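Local coordinates for hyperpolarization-activated (Ih) channel (Strongylocentrotus purpuratus, PDB 2PTM), which probably acts as a voltage-gated potassium channel whose cytoplasmic C-terminal region, the part described here, binds cyclic nucleotides, at residues 94-100 with 162-168; 109-115 with 147-153; 121-127 with 155-161. All coordinates share one frame; numbering follows the deposited sequence.

The antiparallel roll of a cyclic nucleotide-binding domain illustrates how a fold can be closed from the inside outwards, the enclosing contact last. Residues 94-100 open contact 1; the chain then lays down 109-115, half of contact 2, and 121-127, half of contact 3. After strands 132-136 and 141-142, residues 147-153 return to 109-115, 155-161 return to 121-127, and 162-168 finally close the loop begun at 94-100. Contact 1 therefore embraces the other two, whose segments alternate and cross. Contacts 1 and 2 meet in one sheet, where Glu97 and Arg114 form a salt bridge; contact 3 belongs to the second sheet, touching contact 1 where Cys159 packs on Phe99 and Cys163 on Val123. Contacts 2 and 3 both reach the bound cyclic AMP.

Contact 1: 94-100 with 162-168; sequences LEFEVFQ and YCTLFSL
Phe96 and Phe166 form a non-hydrogen-bonded pair between edge strand 95-99 and its antiparallel neighbour 163-169, in one sheet of the cyclic nucleotide-binding roll; their ring planes are inclined at 52°. Phe96 CD1 lies over one face of the Phe166 ring, toward its rim, 3.6 Å from Phe166 CZ. With Phe96 CG anti to the backbone N (chi1 -176°), the ring also brings CE1 to 3.8 Å from Thr164 CB. Leu94 crosses Phe166 at about a right angle, its CD1 against the CB.

On the other face of the sheet, Glu97 stretches out so that OE2 accepts a 2.6 Å hydrogen bond from Ser167 OG on its anti side, somewhat out of the carboxylate plane. The same oxygen pairs with Arg114, so OE2 is met by two donors. Farther along, Phe99 CD2 meets Leu165 CD1 at 3.6 Å. Gln100 runs beside Tyr162, with Gln100 CG 3.3 Å from Tyr162 CE2, and its NE2 donates to Tyr162 OH (3.1 Å) within the amide plane; Lys33 O takes a second bond from NE2.

Six backbone hydrogen bonds join the strands. Strand 163-169 continues the sheet to strand 114-118, while helix 28-42 packs on Phe96, Val98 and Tyr162, whose ring stacks on Tyr40.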
loop_
_atom_site.group_PDB
_atom_site.type_symbol
_atom_site.label_atom_id
_atom_site.label_comp_id
_atom_site.label_asym_id
_atom_site.label_seq_id
_atom_site.Cartn_x
_atom_site.Cartn_y
_atom_site.Cartn_z
ATOM N N LEU A 94 -15.047 3.784 -10.566
ATOM C CA LEU A 94 -15.703 4.884 -9.854
ATOM C C LEU A 94 -15.629 4.708 -8.332
ATOM O O LEU A 94 -15.676 3.588 -7.835
ATOM C CB LEU A 94 -17.162 5.009 -10.296
ATOM C CG LEU A 94 -17.427 5.444 -11.738
ATOM C CD1 LEU A 94 -18.927 5.439 -12.010
ATOM C CD2 LEU A 94 -16.838 6.823 -11.999
ATOM N N GLU A 95 -15.509 5.811 -7.598
ATOM C CA GLU A 95 -15.547 5.774 -6.135
ATOM C C GLU A 95 -16.765 6.530 -5.621
ATOM O O GLU A 95 -16.984 7.676 -5.988
ATOM C CB GLU A 95 -14.280 6.397 -5.546
ATOM C CG GLU A 95 -13.042 5.532 -5.718
ATOM C CD GLU A 95 -13.074 4.292 -4.841
ATOM O OE1 GLU A 95 -13.719 4.337 -3.774
ATOM O OE2 GLU A 95 -12.457 3.276 -5.218
ATOM N N PHE A 96 -17.556 5.892 -4.769
ATOM C CA PHE A 96 -18.752 6.538 -4.219
ATOM C C PHE A 96 -18.368 7.622 -3.216
ATOM O O PHE A 96 -17.520 7.405 -2.349
ATOM C CB PHE A 96 -19.622 5.489 -3.538
ATOM C CG PHE A 96 -20.918 6.021 -3.009
ATOM C CD1 PHE A 96 -21.861 6.559 -3.864
ATOM C CD2 PHE A 96 -21.201 5.970 -1.655
ATOM C CE1 PHE A 96 -23.067 7.036 -3.381
ATOM C CE2 PHE A 96 -22.413 6.442 -1.165
ATOM C CZ PHE A 96 -23.342 6.983 -2.029
ATOM N N GLU A 97 -18.978 8.793 -3.336
ATOM C CA GLU A 97 -18.712 9.887 -2.402
ATOM C C GLU A 97 -20.034 10.538 -2.073
ATOM O O GLU A 97 -20.924 10.587 -2.918
ATOM C CB GLU A 97 -17.756 10.932 -3.011
ATOM C CG GLU A 97 -16.321 10.415 -3.246
ATOM C CD GLU A 97 -15.347 11.511 -3.635
ATOM O OE1 GLU A 97 -15.455 12.634 -3.100
ATOM O OE2 GLU A 97 -14.464 11.248 -4.474
ATOM N N VAL A 98 -20.168 11.031 -0.849
ATOM C CA VAL A 98 -21.362 11.773 -0.465
ATOM C C VAL A 98 -20.910 13.116 0.066
ATOM O O VAL A 98 -19.927 13.183 0.815
ATOM C CB VAL A 98 -22.170 11.032 0.639
ATOM C CG1 VAL A 98 -23.167 11.979 1.296
ATOM C CG2 VAL A 98 -22.887 9.816 0.064
ATOM N N PHE A 99 -21.613 14.179 -0.339
ATOM C CA PHE A 99 -21.392 15.522 0.184
ATOM C C PHE A 99 -22.712 16.114 0.708
ATOM O O PHE A 99 -23.805 15.640 0.370
ATOM C CB PHE A 99 -20.781 16.451 -0.887
ATOM C CG PHE A 99 -19.331 16.157 -1.211
ATOM C CD1 PHE A 99 -18.301 16.863 -0.583
ATOM C CD2 PHE A 99 -18.999 15.196 -2.155
ATOM C CE1 PHE A 99 -16.973 16.604 -0.869
ATOM C CE2 PHE A 99 -17.664 14.924 -2.459
ATOM C CZ PHE A 99 -16.644 15.635 -1.811
ATOM N N GLN A 100 -22.588 17.151 1.532
ATOM C CA GLN A 100 -23.714 17.757 2.236
ATOM C C GLN A 100 -23.997 19.164 1.730
ATOM O O GLN A 100 -23.138 19.784 1.113
ATOM C CB GLN A 100 -23.416 17.789 3.740
ATOM C CG GLN A 100 -23.521 16.401 4.386
ATOM C CD GLN A 100 -22.925 16.338 5.767
ATOM O OE1 GLN A 100 -21.716 16.481 5.932
ATOM N NE2 GLN A 100 -23.770 16.099 6.778
ATOM N N TYR A 162 -28.018 17.428 -0.378
ATOM C CA TYR A 162 -27.148 16.270 -0.218
ATOM C C TYR A 162 -26.845 15.766 -1.623
ATOM O O TYR A 162 -27.740 15.732 -2.472
ATOM C CB TYR A 162 -27.840 15.171 0.602
ATOM C CG TYR A 162 -27.569 15.286 2.079
ATOM C CD1 TYR A 162 -28.304 16.156 2.870
ATOM C CD2 TYR A 162 -26.559 14.536 2.680
ATOM C CE1 TYR A 162 -28.049 16.274 4.226
ATOM C CE2 TYR A 162 -26.290 14.648 4.021
ATOM C CZ TYR A 162 -27.039 15.521 4.794
ATOM O OH TYR A 162 -26.777 15.636 6.133
ATOM N N CYS A 163 -25.599 15.373 -1.876
ATOM C CA CYS A 163 -25.214 14.882 -3.196
ATOM C C CYS A 163 -24.530 13.545 -3.079
ATOM O O CYS A 163 -23.658 13.360 -2.235
ATOM C CB CYS A 163 -24.275 15.865 -3.908
ATOM S SG CYS A 163 -25.098 17.411 -4.374
ATOM N N THR A 164 -24.941 12.614 -3.924
ATOM C CA THR A 164 -24.239 11.353 -4.036
ATOM C C THR A 164 -23.539 11.375 -5.385
ATOM O O THR A 164 -24.173 11.539 -6.428
ATOM C CB THR A 164 -25.202 10.172 -3.915
ATOM O OG1 THR A 164 -26.240 10.312 -4.888
ATOM C CG2 THR A 164 -25.842 10.166 -2.539
ATOM N N LEU A 165 -22.221 11.244 -5.342
ATOM C CA LEU A 165 -21.373 11.383 -6.520
ATOM C C LEU A 165 -20.549 10.119 -6.705
ATOM O O LEU A 165 -20.359 9.342 -5.754
ATOM C CB LEU A 165 -20.406 12.563 -6.332
ATOM C CG LEU A 165 -21.019 13.891 -5.891
ATOM C CD1 LEU A 165 -19.936 14.938 -5.660
ATOM C CD2 LEU A 165 -22.010 14.357 -6.950
ATOM N N PHE A 166 -20.059 9.910 -7.922
ATOM C CA PHE A 166 -19.062 8.879 -8.171
ATOM C C PHE A 166 -17.872 9.552 -8.808
ATOM O O PHE A 166 -18.013 10.196 -9.856
ATOM C CB PHE A 166 -19.623 7.802 -9.093
ATOM C CG PHE A 166 -20.623 6.908 -8.419
ATOM C CD1 PHE A 166 -20.212 5.749 -7.778
ATOM C CD2 PHE A 166 -21.965 7.243 -8.396
ATOM C CE1 PHE A 166 -21.132 4.920 -7.154
ATOM C CE2 PHE A 166 -22.893 6.424 -7.766
ATOM C CZ PHE A 166 -22.476 5.267 -7.138
ATOM N N SER A 167 -16.706 9.442 -8.178
ATOM C CA SER A 167 -15.532 10.133 -8.702
ATOM C C SER A 167 -14.645 9.197 -9.513
ATOM O O SER A 167 -14.664 7.982 -9.307
ATOM C CB SER A 167 -14.730 10.774 -7.565
ATOM O OG SER A 167 -14.280 9.790 -6.645
ATOM N N LEU A 168 -13.887 9.774 -10.446
ATOM C CA LEU A 168 -12.882 9.050 -11.211
ATOM C C LEU A 168 -11.571 9.817 -11.059
ATOM O O LEU A 168 -11.502 10.991 -11.417
ATOM C CB LEU A 168 -13.281 9.022 -12.690
ATOM C CG LEU A 168 -12.532 8.085 -13.632
ATOM C CD1 LEU A 168 -12.823 6.630 -13.274
ATOM C CD2 LEU A 168 -12.970 8.394 -15.068
#

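Contact 2: 109-115 with 147-153. With CMP (adenosine-3',5'-cyclic-monophosphate), chain C.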
loop_
_atom_site.group_PDB
_atom_site.type_symbol
_atom_site.label_atom_id
_atom_site.label_comp_id
_atom_site.label_asym_id
_atom_site.label_seq_id
_atom_site.Cartn_x
_atom_site.Cartn_y
_atom_site.Cartn_z
ATOM N N GLY A 109 -9.362 27.537 -8.902
ATOM C CA GLY A 109 -7.967 27.929 -8.787
ATOM C C GLY A 109 -7.035 26.913 -8.150
ATOM O O GLY A 109 -5.831 27.141 -8.067
ATOM N N THR A 110 -7.579 25.791 -7.698
ATOM C CA THR A 110 -6.760 24.746 -7.092
ATOM C C THR A 110 -6.420 23.694 -8.143
ATOM O O THR A 110 -6.965 23.718 -9.251
ATOM C CB THR A 110 -7.505 24.056 -5.930
ATOM O OG1 THR A 110 -8.688 23.429 -6.434
ATOM C CG2 THR A 110 -7.899 25.067 -4.849
ATOM N N PHE A 111 -5.530 22.768 -7.800
ATOM C CA PHE A 111 -5.277 21.601 -8.645
ATOM C C PHE A 111 -6.371 20.567 -8.413
ATOM O O PHE A 111 -6.929 20.483 -7.318
ATOM C CB PHE A 111 -3.926 20.959 -8.317
ATOM C CG PHE A 111 -2.742 21.797 -8.698
ATOM C CD1 PHE A 111 -2.845 22.759 -9.693
ATOM C CD2 PHE A 111 -1.512 21.605 -8.078
ATOM C CE1 PHE A 111 -1.753 23.524 -10.047
ATOM C CE2 PHE A 111 -0.410 22.369 -8.433
ATOM C CZ PHE A 111 -0.535 23.328 -9.419
ATOM N N GLY A 112 -6.666 19.767 -9.432
ATOM C CA GLY A 112 -7.696 18.748 -9.314
ATOM C C GLY A 112 -7.119 17.348 -9.365
ATOM O O GLY A 112 -6.186 17.078 -10.119
ATOM N N ASP A 113 -7.666 16.453 -8.554
ATOM C CA ASP A 113 -7.178 15.076 -8.514
ATOM C C ASP A 113 -8.199 14.064 -9.040
ATOM O O ASP A 113 -7.900 12.881 -9.155
ATOM C CB ASP A 113 -6.704 14.688 -7.099
ATOM C CG ASP A 113 -7.820 14.722 -6.061
ATOM O OD1 ASP A 113 -8.942 15.176 -6.371
ATOM O OD2 ASP A 113 -7.571 14.288 -4.917
ATOM N N ARG A 114 -9.401 14.532 -9.361
ATOM C CA ARG A 114 -10.456 13.636 -9.821
ATOM C C ARG A 114 -11.627 14.430 -10.409
ATOM O O ARG A 114 -11.725 15.640 -10.204
ATOM C CB ARG A 114 -10.947 12.749 -8.659
ATOM C CG ARG A 114 -11.644 13.492 -7.501
ATOM C CD ARG A 114 -11.611 12.652 -6.224
ATOM N NE ARG A 114 -12.534 13.118 -5.186
ATOM C CZ ARG A 114 -12.280 14.123 -4.352
ATOM N NH1 ARG A 114 -11.132 14.786 -4.443
ATOM N NH2 ARG A 114 -13.175 14.469 -3.432
ATOM N N MET A 115 -12.502 13.745 -11.144
ATOM C CA MET A 115 -13.744 14.348 -11.628
ATOM C C MET A 115 -14.912 13.599 -11.004
ATOM O O MET A 115 -14.709 12.570 -10.352
ATOM C CB MET A 115 -13.846 14.286 -13.151
ATOM C CG MET A 115 -14.016 12.871 -13.690
ATOM S SD MET A 115 -14.542 12.913 -15.400
ATOM C CE MET A 115 -16.142 13.690 -15.245
ATOM N N LEU A 147 -8.730 18.084 -15.463
ATOM C CA LEU A 147 -8.087 16.817 -15.829
ATOM C C LEU A 147 -7.666 16.796 -17.295
ATOM O O LEU A 147 -6.722 16.102 -17.669
ATOM C CB LEU A 147 -9.018 15.632 -15.556
ATOM C CG LEU A 147 -9.529 15.463 -14.124
ATOM C CD1 LEU A 147 -10.148 14.095 -13.963
ATOM C CD2 LEU A 147 -8.390 15.637 -13.152
ATOM N N LEU A 148 -8.389 17.536 -18.124
ATOM C CA LEU A 148 -8.078 17.606 -19.548
ATOM C C LEU A 148 -6.923 18.564 -19.829
ATOM O O LEU A 148 -6.075 18.291 -20.680
ATOM C CB LEU A 148 -9.320 18.011 -20.354
ATOM C CG LEU A 148 -10.473 17.006 -20.387
ATOM C CD1 LEU A 148 -11.752 17.642 -20.944
ATOM C CD2 LEU A 148 -10.078 15.777 -21.192
ATOM N N THR A 149 -6.884 19.679 -19.107
ATOM C CA THR A 149 -5.866 20.701 -19.334
ATOM C C THR A 149 -4.632 20.486 -18.468
ATOM O O THR A 149 -3.561 21.016 -18.757
ATOM C CB THR A 149 -6.399 22.098 -19.000
ATOM O OG1 THR A 149 -6.636 22.184 -17.590
ATOM C CG2 THR A 149 -7.685 22.377 -19.751
ATOM N N ARG A 150 -4.793 19.717 -17.398
ATOM C CA ARG A 150 -3.747 19.556 -16.392
ATOM C C ARG A 150 -3.338 20.912 -15.813
ATOM O O ARG A 150 -2.202 21.094 -15.363
ATOM C CB ARG A 150 -2.542 18.822 -16.982
ATOM C CG ARG A 150 -2.899 17.488 -17.617
ATOM C CD ARG A 150 -1.811 17.002 -18.563
ATOM N NE ARG A 150 -2.251 15.838 -19.328
ATOM C CZ ARG A 150 -2.903 15.907 -20.486
ATOM N NH1 ARG A 150 -3.188 17.088 -21.019
ATOM N NH2 ARG A 150 -3.268 14.795 -21.112
ATOM N N GLU A 151 -4.270 21.859 -15.844
ATOM C CA GLU A 151 -4.081 23.177 -15.254
ATOM C C GLU A 151 -4.800 23.255 -13.909
ATOM O O GLU A 151 -4.592 22.408 -13.041
ATOM C CB GLU A 151 -4.610 24.266 -16.190
ATOM C CG GLU A 151 -3.869 24.365 -17.516
ATOM C CD GLU A 151 -2.489 24.960 -17.367
ATOM O OE1 GLU A 151 -2.147 25.398 -16.246
ATOM O OE2 GLU A 151 -1.745 24.995 -18.371
ATOM N N ARG A 152 -5.642 24.266 -13.735
ATOM C CA ARG A 152 -6.352 24.441 -12.469
ATOM C C ARG A 152 -7.860 24.424 -12.656
ATOM O O ARG A 152 -8.345 24.597 -13.764
ATOM C CB ARG A 152 -5.928 25.746 -11.797
ATOM C CG ARG A 152 -4.430 25.835 -11.538
ATOM C CD ARG A 152 -4.038 27.205 -11.027
ATOM N NE ARG A 152 -2.610 27.277 -10.716
ATOM C CZ ARG A 152 -2.109 27.096 -9.498
ATOM N NH1 ARG A 152 -2.921 26.846 -8.481
ATOM N NH2 ARG A 152 -0.801 27.178 -9.287
ATOM N N ARG A 153 -8.589 24.215 -11.559
ATOM C CA ARG A 153 -10.050 24.295 -11.560
ATOM C C ARG A 153 -10.511 25.665 -12.058
ATOM O O ARG A 153 -9.989 26.683 -11.616
ATOM C CB ARG A 153 -10.588 24.068 -10.148
ATOM C CG ARG A 153 -10.192 22.727 -9.503
ATOM C CD ARG A 153 -10.767 21.536 -10.244
ATOM N NE ARG A 153 -10.773 20.332 -9.415
ATOM C CZ ARG A 153 -11.140 19.127 -9.841
ATOM N NH1 ARG A 153 -11.525 18.955 -11.098
ATOM N NH2 ARG A 153 -11.129 18.092 -9.001
HETATM P P CMP C . -12.962 21.913 -13.428
HETATM O O1P CMP C . -12.320 23.249 -13.917
HETATM O O2P CMP C . -12.106 20.739 -13.358
HETATM O "O5'" CMP C . -13.673 22.393 -12.068
HETATM C "C5'" CMP C . -14.916 23.047 -11.972
HETATM C "C4'" CMP C . -15.976 22.441 -12.882
HETATM O "O4'" CMP C . -17.121 23.247 -13.136
HETATM C "C3'" CMP C . -15.374 22.344 -14.263
HETATM O "O3'" CMP C . -14.181 21.668 -14.468
HETATM C "C2'" CMP C . -16.528 21.969 -15.195
HETATM O "O2'" CMP C . -16.881 20.613 -14.965
HETATM C "C1'" CMP C . -17.624 22.800 -14.445
HETATM N N9 CMP C . -18.009 23.967 -15.185
HETATM C C8 CMP C . -17.298 25.178 -15.383
HETATM N N7 CMP C . -17.996 26.076 -16.098
HETATM C C5 CMP C . -19.203 25.439 -16.408
HETATM C C6 CMP C . -20.367 25.807 -17.144
HETATM N N6 CMP C . -20.468 27.050 -17.716
HETATM N N1 CMP C . -21.386 24.903 -17.266
HETATM C C2 CMP C . -21.264 23.695 -16.670
HETATM N N3 CMP C . -20.239 23.205 -15.941
HETATM C C4 CMP C . -19.237 24.110 -15.822
HETATM O O HOH W 1 -9.839 20.467 -6.815
HETATM O O HOH W 2 -4.600 20.095 -11.697
HETATM O O HOH W 3 -10.148 17.672 -6.406
#
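Arg153 and the backbone of 109-115 meet at the phosphate-binding cassette, the short helix and loop with which cyclic nucleotide-binding domains hold the cyclic phosphate. The arginine chain bends at chi2 (-64°) and lays its guanidinium between ligand and protein. NH1 donates to the phosphate oxygen O2P of cyclic AMP at 2.9 Å, and NH2 makes a nearly straight bond (168°) of 2.8 Å to Arg114 O, in the planes of both groups. Two waters lie at the guanidinium edge as well: one accepts from Arg153 NE and donates to Phe111 O, the other accepts from NH2 and donates to Asp113 OD1. Partners in the plane thus restrict rotation of the group, while Gly112 CA approaches over one face, 3.5 Å from Arg153 CZ.

The arginine backbone is gripped too. Arg153 N donates to Thr110 O (2.9 Å), nearly along the C=O axis, and Gly109 N returns a bond to Arg153 O (2.9 Å). Next door, the extended Arg152 chain carries NH1 to Gly109 O at 3.0 Å, in the guanidinium plane. Phe111 CE1 sits over the centre of that guanidinium, with ring and guanidinium planes 36° apart. Arg152 NH1 also bonds Glu179 O of the second subunit, so this edge of the cassette lies at a subunit interface.

At the far end, Leu147 CD1 closes against Met115 CB (3.8 Å), joining the cassette helix to strand 114-118. Both side chains pack on Phe173 of helix 170-179, and Met115 shares a backbone hydrogen bond with Leu168 of strand 163-169; helix 181-192 packs on the cassette helix at Leu148.

Contact 3: 121-127 with 155-161; sequences GIVDIIM and ASVKCET. With CMP (adenosine-3',5'-cyclic-monophosphate), chain C.
Gly121 and Ile122 begin the pairing at Thr161, whose OG1 touches Gly121 CA and accepts a hydrogen bond from Ile122 N (3.1 Å). Ile122 O in turn receives Glu160 N at 2.8 Å. From here strands 123-126 and 156-159 run as antiparallel neighbours in the second sheet of the roll, which helps line the cyclic AMP pocket. Val123 points to the face it shares with Val157 and Cys159; its CB meets Val157 CG1 at 3.6 Å, the two side chains crossing at a slant.

Asp124 and Lys158 form a hydrogen-bonded pair through their backbones. On that face Asp124 OD2 comes within 2.8 Å of Glu160 OE1, the carboxylate planes 66° apart, while its other oxygen, OD1, bonds to Ser135 OG.

Ile125 turns back to the valine face. With CG1 beside the backbone N and a second bend at chi2 (-55°), CD1 lies alongside Val157 CG2 at 3.8 Å, and CG2 bridges Ala155 CB and the adenine, 3.7 Å from N9 of cyclic AMP. Ile126 pairs with Ser156 through two backbone bonds and lays CD1 against Lys158 CB. A water donates to Ile126 O and also hydrogen-bonds Ser156 OG, which has a further partner in Glu108 N. Met127 ends the segment with SD 4.0 Å from Ala155 CB.

The two faces differ in chemistry. Ile125 and Val157 contribute nonpolar contact to base and ribose, while hydrogen bonds to the nucleotide come from other residues such as Arg153 and Glu144. On the opposite face, two carboxylates so close would probably raise the pKa of one, perhaps enough for it to keep a proton.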
loop_
_atom_site.group_PDB
_atom_site.type_symbol
_atom_site.label_atom_id
_atom_site.label_comp_id
_atom_site.label_asym_id
_atom_site.label_seq_id
_atom_site.Cartn_x
_atom_site.Cartn_y
_atom_site.Cartn_z
ATOM N N GLY A 121 -28.521 14.779 -6.777
ATOM C CA GLY A 121 -28.240 16.016 -6.089
ATOM C C GLY A 121 -28.163 17.185 -7.050
ATOM O O GLY A 121 -28.215 17.023 -8.270
ATOM N N ILE A 122 -28.029 18.370 -6.483
ATOM C CA ILE A 122 -27.920 19.594 -7.272
ATOM C C ILE A 122 -26.697 20.361 -6.798
ATOM O O ILE A 122 -26.514 20.552 -5.597
ATOM C CB ILE A 122 -29.155 20.478 -7.075
ATOM C CG1 ILE A 122 -30.408 19.743 -7.561
ATOM C CG2 ILE A 122 -28.966 21.797 -7.794
ATOM C CD1 ILE A 122 -31.696 20.459 -7.244
ATOM N N VAL A 123 -25.851 20.782 -7.735
ATOM C CA VAL A 123 -24.703 21.619 -7.409
ATOM C C VAL A 123 -24.753 22.917 -8.209
ATOM O O VAL A 123 -25.355 22.966 -9.286
ATOM C CB VAL A 123 -23.355 20.887 -7.669
ATOM C CG1 VAL A 123 -23.297 19.603 -6.873
ATOM C CG2 VAL A 123 -23.179 20.593 -9.148
ATOM N N ASP A 124 -24.149 23.969 -7.658
ATOM C CA ASP A 124 -24.009 25.244 -8.354
ATOM C C ASP A 124 -22.588 25.380 -8.867
ATOM O O ASP A 124 -21.641 25.043 -8.157
ATOM C CB ASP A 124 -24.282 26.409 -7.401
ATOM C CG ASP A 124 -25.747 26.548 -7.045
ATOM O OD1 ASP A 124 -26.618 26.114 -7.832
ATOM O OD2 ASP A 124 -26.028 27.112 -5.973
ATOM N N ILE A 125 -22.445 25.866 -10.101
ATOM C CA ILE A 125 -21.142 26.195 -10.666
ATOM C C ILE A 125 -20.908 27.691 -10.447
ATOM O O ILE A 125 -21.636 28.516 -10.988
ATOM C CB ILE A 125 -21.096 25.881 -12.185
ATOM C CG1 ILE A 125 -21.529 24.429 -12.457
ATOM C CG2 ILE A 125 -19.715 26.182 -12.766
ATOM C CD1 ILE A 125 -20.738 23.394 -11.703
ATOM N N ILE A 126 -19.903 28.037 -9.649
ATOM C CA ILE A 126 -19.695 29.419 -9.227
ATOM C C ILE A 126 -18.394 29.982 -9.791
ATOM O O ILE A 126 -17.315 29.475 -9.490
ATOM C CB ILE A 126 -19.663 29.518 -7.680
ATOM C CG1 ILE A 126 -20.888 28.811 -7.080
ATOM C CG2 ILE A 126 -19.548 30.980 -7.231
ATOM C CD1 ILE A 126 -20.940 28.826 -5.567
ATOM N N MET A 127 -18.495 31.026 -10.606
ATOM C CA MET A 127 -17.316 31.625 -11.222
ATOM C C MET A 127 -16.485 32.381 -10.193
ATOM O O MET A 127 -16.942 32.626 -9.077
ATOM C CB MET A 127 -17.719 32.554 -12.372
ATOM C CG MET A 127 -18.523 31.863 -13.459
ATOM S SD MET A 127 -17.846 30.241 -13.879
ATOM C CE MET A 127 -16.195 30.683 -14.444
ATOM N N ALA A 155 -13.698 26.902 -11.942
ATOM C CA ALA A 155 -14.896 27.368 -11.263
ATOM C C ALA A 155 -14.961 26.625 -9.947
ATOM O O ALA A 155 -14.275 25.621 -9.781
ATOM C CB ALA A 155 -16.136 27.055 -12.103
ATOM N N SER A 156 -15.763 27.109 -9.004
ATOM C CA SER A 156 -16.035 26.319 -7.805
ATOM C C SER A 156 -17.330 25.539 -7.998
ATOM O O SER A 156 -18.168 25.905 -8.827
ATOM C CB SER A 156 -16.134 27.216 -6.568
ATOM O OG SER A 156 -14.949 27.978 -6.395
ATOM N N VAL A 157 -17.493 24.448 -7.250
ATOM C CA VAL A 157 -18.722 23.674 -7.318
ATOM C C VAL A 157 -19.220 23.471 -5.899
ATOM O O VAL A 157 -18.507 22.908 -5.065
ATOM C CB VAL A 157 -18.487 22.310 -7.986
ATOM C CG1 VAL A 157 -19.798 21.505 -8.068
ATOM C CG2 VAL A 157 -17.863 22.507 -9.386
ATOM N N LYS A 158 -20.437 23.939 -5.632
ATOM C CA LYS A 158 -20.988 23.938 -4.280
ATOM C C LYS A 158 -22.296 23.174 -4.257
ATOM O O LYS A 158 -23.171 23.425 -5.074
ATOM C CB LYS A 158 -21.231 25.375 -3.810
ATOM C CG LYS A 158 -21.679 25.535 -2.354
ATOM C CD LYS A 158 -21.833 27.022 -2.025
ATOM C CE LYS A 158 -22.084 27.255 -0.525
ATOM N NZ LYS A 158 -22.422 28.678 -0.244
ATOM N N CYS A 159 -22.436 22.252 -3.308
ATOM C CA CYS A 159 -23.663 21.470 -3.188
ATOM C C CYS A 159 -24.844 22.296 -2.676
ATOM O O CYS A 159 -24.730 23.005 -1.673
ATOM C CB CYS A 159 -23.447 20.306 -2.233
ATOM S SG CYS A 159 -22.234 19.135 -2.807
ATOM N N GLU A 160 -25.987 22.174 -3.345
ATOM C CA GLU A 160 -27.215 22.791 -2.863
ATOM C C GLU A 160 -27.938 21.811 -1.941
ATOM O O GLU A 160 -28.519 22.215 -0.950
ATOM C CB GLU A 160 -28.135 23.203 -4.027
ATOM C CG GLU A 160 -27.672 24.414 -4.817
ATOM C CD GLU A 160 -28.069 25.723 -4.157
ATOM O OE1 GLU A 160 -28.597 26.603 -4.864
ATOM O OE2 GLU A 160 -27.867 25.864 -2.928
ATOM N N THR A 161 -27.878 20.521 -2.272
ATOM C CA THR A 161 -28.606 19.488 -1.546
ATOM C C THR A 161 -27.577 18.488 -1.047
ATOM O O THR A 161 -26.387 18.681 -1.260
ATOM C CB THR A 161 -29.562 18.740 -2.486
ATOM O OG1 THR A 161 -28.800 18.075 -3.502
ATOM C CG2 THR A 161 -30.547 19.701 -3.161
HETATM P P CMP C . -12.962 21.913 -13.428
HETATM O O1P CMP C . -12.320 23.249 -13.917
HETATM O O2P CMP C . -12.106 20.739 -13.358
HETATM O "O5'" CMP C . -13.673 22.393 -12.068
HETATM C "C5'" CMP C . -14.916 23.047 -11.972
HETATM C "C4'" CMP C . -15.976 22.441 -12.882
HETATM O "O4'" CMP C . -17.121 23.247 -13.136
HETATM C "C3'" CMP C . -15.374 22.344 -14.263
HETATM O "O3'" CMP C . -14.181 21.668 -14.468
HETATM C "C2'" CMP C . -16.528 21.969 -15.195
HETATM O "O2'" CMP C . -16.881 20.613 -14.965
HETATM C "C1'" CMP C . -17.624 22.800 -14.445
HETATM N N9 CMP C . -18.009 23.967 -15.185
HETATM C C8 CMP C . -17.298 25.178 -15.383
HETATM N N7 CMP C . -17.996 26.076 -16.098
HETATM C C5 CMP C . -19.203 25.439 -16.408
HETATM C C6 CMP C . -20.367 25.807 -17.144
HETATM N N6 CMP C . -20.468 27.050 -17.716
HETATM N N1 CMP C . -21.386 24.903 -17.266
HETATM C C2 CMP C . -21.264 23.695 -16.670
HETATM N N3 CMP C . -20.239 23.205 -15.941
HETATM C C4 CMP C . -19.237 24.110 -15.822
HETATM O O HOH W 4 -24.862 25.554 -3.712
HETATM O O HOH W 5 -15.170 30.337 -7.841
#